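Local coordinates for protein multicopper oxidase (Arthrobacter sp. FB24, PDB 3GDC) that probably oxidises phenolic substrates in the manner of a two-domain laccase, passing electrons through bound copper ions to reduce dioxygen to water, at residues P87-F92 with G102-G107; H93-A98 with A123-T128. All coordinates share one frame; numbering follows the deposited sequence.

Interaction 1. Residues P87-F92 with G102-G107; sequences PHTIHF and GTPGIG. With CU (copper (II) ion), chain D.
G102 lies against the extended backbone of T89, I90 and H91, its CA 4.5 Å from the CA of H91, and the 103-106 type II turn, closed by the bond from I106 N to T103 O, follows directly. At G102 the backbone has a positive phi, and a CB there would collide with the I90 carbonyl; instead, G102 CA makes a CA-H...O contact of 3.4 Å with I90 O. The hydroxyl of T89 donates to G102 O, OG1 to O 2.8 Å, with a C=O...OG1 angle of 138° and a tilt of 17° from the carbonyl plane. A chi1 of 72° puts OG1 between its own backbone N and carbonyl carbon and aims it at that oxygen, while CG2 reaches the P104 ring more loosely (CG2 to CG 4.3 Å). OG1 also meets the backbone N of H134, so two bonds fix its rotation. A valine here would probably leave G102 O without this donor and H134 N without its acceptor. Just before T89, H88 ND1 binds copper at 2.1 Å with C133 and H141, the two-histidine, one-cysteine set of a type 1 copper; two residues after it, H91 NE2 binds another copper together with H222 of a second subunit, while its ND1 is hydrogen-bonded to D101 O. The bonded threonine thus ties the loop to the 87-92 segment, which carries ligands of two copper sites.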
# COMPACT_ATOMS: atom_id res chain seq x y z
N PRO A 87 18.75 -24.13 13.32
CA PRO A 87 18.55 -23.13 14.37
C PRO A 87 17.34 -22.26 14.05
O PRO A 87 17.05 -22.01 12.88
CB PRO A 87 19.83 -22.28 14.30
CG PRO A 87 20.31 -22.45 12.88
CD PRO A 87 20.00 -23.89 12.57
N HIS A 88 16.64 -21.81 15.09
CA HIS A 88 15.46 -20.98 14.92
C HIS A 88 15.38 -19.98 16.08
O HIS A 88 16.10 -20.10 17.09
CB HIS A 88 14.17 -21.84 14.92
CG HIS A 88 14.06 -22.79 13.77
ND1 HIS A 88 13.98 -22.38 12.46
CD2 HIS A 88 14.00 -24.15 13.74
CE1 HIS A 88 13.91 -23.43 11.67
NE2 HIS A 88 13.90 -24.52 12.42
N THR A 89 14.50 -18.99 15.93
CA THR A 89 14.21 -18.07 17.02
C THR A 89 12.69 -17.79 17.04
O THR A 89 11.94 -18.30 16.18
CB THR A 89 14.96 -16.71 16.87
OG1 THR A 89 14.38 -15.96 15.81
CG2 THR A 89 16.46 -16.89 16.61
N ILE A 90 12.25 -16.99 18.00
CA ILE A 90 10.96 -16.32 17.87
C ILE A 90 11.20 -14.83 18.05
O ILE A 90 11.67 -14.37 19.11
CB ILE A 90 9.89 -16.77 18.90
CG1 ILE A 90 9.76 -18.29 18.98
CG2 ILE A 90 8.54 -16.10 18.57
CD1 ILE A 90 8.76 -18.78 20.05
N HIS A 91 10.86 -14.09 17.00
CA HIS A 91 10.86 -12.65 17.05
C HIS A 91 9.42 -12.14 17.15
O HIS A 91 8.59 -12.40 16.26
CB HIS A 91 11.54 -12.08 15.81
CG HIS A 91 11.36 -10.61 15.68
ND1 HIS A 91 11.91 -9.71 16.58
CD2 HIS A 91 10.65 -9.87 14.80
CE1 HIS A 91 11.57 -8.49 16.24
NE2 HIS A 91 10.80 -8.55 15.16
N PHE A 92 9.11 -11.43 18.22
CA PHE A 92 7.77 -10.89 18.40
C PHE A 92 7.66 -9.46 17.88
O PHE A 92 8.60 -8.67 18.00
CB PHE A 92 7.38 -10.90 19.89
CG PHE A 92 6.91 -12.23 20.37
CD1 PHE A 92 5.55 -12.52 20.43
CD2 PHE A 92 7.83 -13.21 20.76
CE1 PHE A 92 5.10 -13.76 20.88
CE2 PHE A 92 7.38 -14.46 21.21
CZ PHE A 92 6.02 -14.73 21.26
N GLY A 102 14.74 -12.04 19.83
CA GLY A 102 14.89 -13.20 18.94
C GLY A 102 15.74 -12.95 17.70
O GLY A 102 15.52 -13.54 16.65
N THR A 103 16.73 -12.07 17.82
CA THR A 103 17.61 -11.76 16.70
C THR A 103 18.97 -12.43 16.89
O THR A 103 19.61 -12.22 17.92
CB THR A 103 17.75 -10.23 16.52
OG1 THR A 103 16.49 -9.69 16.14
CG2 THR A 103 18.79 -9.89 15.46
N PRO A 104 19.41 -13.25 15.92
CA PRO A 104 20.75 -13.83 16.05
C PRO A 104 21.83 -12.76 16.26
O PRO A 104 21.79 -11.70 15.62
CB PRO A 104 20.95 -14.53 14.70
CG PRO A 104 19.55 -14.90 14.29
CD PRO A 104 18.73 -13.70 14.70
N GLY A 105 22.75 -13.02 17.19
CA GLY A 105 23.83 -12.08 17.50
C GLY A 105 23.50 -11.12 18.63
O GLY A 105 24.39 -10.42 19.14
N ILE A 106 22.23 -11.07 19.02
CA ILE A 106 21.78 -10.21 20.11
C ILE A 106 21.24 -11.06 21.27
O ILE A 106 20.33 -11.88 21.10
CB ILE A 106 20.73 -9.17 19.64
CG1 ILE A 106 21.23 -8.42 18.39
CG2 ILE A 106 20.36 -8.19 20.79
CD1 ILE A 106 20.27 -7.38 17.84
N GLY A 107 21.83 -10.86 22.45
CA GLY A 107 21.54 -11.72 23.60
C GLY A 107 21.79 -13.18 23.27
O GLY A 107 22.80 -13.52 22.65
CU CU D . 13.91 -20.43 11.78

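Interaction 2. Residues H93-A98 with A123-T128; sequences HGVHRA and ATPFGT. With CU (copper (II) ion), chain E.
Chi1 of V95 is 172°, which sets CG1 anti to the backbone N and leaves CG2 beside that N, facing the P125 ring; CG2 meets P125 CD at 3.9 Å, and the two side chains cross at about a right angle. The peptide bond before P125 is cis, so the CA atoms of T124 and P125 lie on the same side of it, and CD stands on the side that V95 approaches. Beside this apolar contact, the one hydrogen bond across the segments goes from V95 N to T124 O, 3.0 Å, with an almost straight N-H...O angle of 174°. The donor is tilted 25° from the carbonyl plane. G94 CA rests 3.8 Å from the same oxygen, and V95 CB is also 3.8 Å from T124 O, so the carbonyl is bordered by carbon on the valine side as well as gripped by the amide. This single bond between loops lies in a cupredoxin-like domain, where 93-98 leaves strand 91-92, and the segment 123-128 leads into strand 127-132, the antiparallel neighbour of 91-92 in the sheet. At the start of the first segment H93 binds copper through NE2 at 2.0 Å; H132, on strand 127-132, and H271 of a second subunit complete the ligand set, and the H93 ring stacks on H222 of that subunit. With CG anti to the carbonyl carbon, beside the backbone N, the H93 imidazole leads away from 123-128 toward the metal. The second subunit also packs on both apolar partners, its P261 against V95 and its F227 against P125.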
# COMPACT_ATOMS: atom_id res chain seq x y z
N HIS A 93 6.50 -9.13 17.31
CA HIS A 93 6.14 -7.75 17.05
C HIS A 93 5.46 -7.26 18.31
O HIS A 93 4.38 -7.73 18.67
CB HIS A 93 5.21 -7.63 15.83
CG HIS A 93 5.92 -7.74 14.51
ND1 HIS A 93 5.83 -6.75 13.55
CD2 HIS A 93 6.73 -8.70 14.01
CE1 HIS A 93 6.54 -7.11 12.50
NE2 HIS A 93 7.11 -8.28 12.75
N GLY A 94 6.11 -6.35 19.02
CA GLY A 94 5.61 -5.88 20.30
C GLY A 94 6.79 -5.21 21.00
O GLY A 94 7.91 -5.28 20.50
N VAL A 95 6.53 -4.57 22.13
CA VAL A 95 7.59 -3.87 22.86
C VAL A 95 8.26 -4.84 23.83
O VAL A 95 7.59 -5.52 24.61
CB VAL A 95 7.07 -2.57 23.55
CG1 VAL A 95 8.13 -1.97 24.47
CG2 VAL A 95 6.65 -1.55 22.51
N HIS A 96 9.59 -4.93 23.73
CA HIS A 96 10.39 -5.86 24.54
C HIS A 96 11.84 -5.38 24.57
O HIS A 96 12.24 -4.52 23.78
CB HIS A 96 10.31 -7.30 23.99
CG HIS A 96 10.60 -7.41 22.52
ND1 HIS A 96 9.63 -7.73 21.60
CD2 HIS A 96 11.75 -7.24 21.82
CE1 HIS A 96 10.16 -7.74 20.39
NE2 HIS A 96 11.44 -7.44 20.50
N ARG A 97 12.61 -5.95 25.49
CA ARG A 97 14.03 -5.64 25.58
C ARG A 97 14.80 -6.29 24.43
O ARG A 97 14.35 -7.27 23.84
CB ARG A 97 14.57 -6.12 26.94
CG ARG A 97 13.96 -5.34 28.09
CD ARG A 97 14.36 -5.91 29.44
NE ARG A 97 13.61 -7.12 29.77
CZ ARG A 97 14.12 -8.34 29.77
NH1 ARG A 97 15.40 -8.54 29.48
NH2 ARG A 97 13.34 -9.38 30.08
N ALA A 98 15.98 -5.75 24.13
CA ALA A 98 16.80 -6.23 23.01
C ALA A 98 17.22 -7.71 23.11
O ALA A 98 17.25 -8.42 22.10
CB ALA A 98 18.04 -5.31 22.82
N ALA A 123 2.72 -7.56 27.85
CA ALA A 123 1.81 -7.48 26.71
C ALA A 123 1.55 -6.00 26.40
O ALA A 123 0.63 -5.38 26.96
CB ALA A 123 0.51 -8.23 27.00
N THR A 124 2.39 -5.43 25.54
CA THR A 124 2.30 -4.01 25.19
C THR A 124 2.85 -3.78 23.78
O THR A 124 3.78 -4.48 23.37
CB THR A 124 3.15 -3.12 26.12
OG1 THR A 124 3.35 -3.76 27.38
CG2 THR A 124 2.48 -1.79 26.32
N PRO A 125 2.29 -2.81 23.04
CA PRO A 125 1.06 -2.07 23.31
C PRO A 125 -0.13 -2.95 22.98
O PRO A 125 0.04 -4.02 22.38
CB PRO A 125 1.13 -0.90 22.32
CG PRO A 125 1.89 -1.47 21.16
CD PRO A 125 2.93 -2.35 21.79
N PHE A 126 -1.33 -2.53 23.37
CA PHE A 126 -2.51 -3.24 22.91
C PHE A 126 -2.59 -3.16 21.39
O PHE A 126 -2.12 -2.19 20.77
CB PHE A 126 -3.79 -2.80 23.62
CG PHE A 126 -4.41 -1.52 23.11
CD1 PHE A 126 -5.20 -1.52 21.95
CD2 PHE A 126 -4.28 -0.33 23.82
CE1 PHE A 126 -5.81 -0.34 21.50
CE2 PHE A 126 -4.88 0.86 23.37
CZ PHE A 126 -5.65 0.85 22.21
N GLY A 127 -3.13 -4.21 20.79
CA GLY A 127 -3.30 -4.26 19.35
C GLY A 127 -3.21 -5.66 18.81
O GLY A 127 -3.22 -6.65 19.55
N THR A 128 -3.14 -5.74 17.49
CA THR A 128 -3.07 -7.02 16.79
C THR A 128 -1.66 -7.13 16.25
O THR A 128 -1.22 -6.30 15.43
CB THR A 128 -4.12 -7.04 15.66
OG1 THR A 128 -5.42 -6.96 16.25
CG2 THR A 128 -4.00 -8.29 14.81
CU CU E . 8.21 -9.16 11.28

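Overall arrangement
Along the chain the segments alternate: 87-92, 93-98, 102-107 and 123-128, so interactions 1 and 2 interleave within one cupredoxin-like domain. Their centres lie about 16 Å apart, and they touch where I106 CG2 meets A98 O at 3.4 Å. Both reach the same mixed sheet through adjacent antiparallel strands, 91-92 and 127-132, and the second strand also supplies H132 to the copper of H93. The first two segments run on from each other, carrying copper ligands H88, H91 and H93 from the type 1 site toward the subunit boundary. Both contacts meet the second subunit there, consistent with the interfacial copper cluster of two-domain laccases.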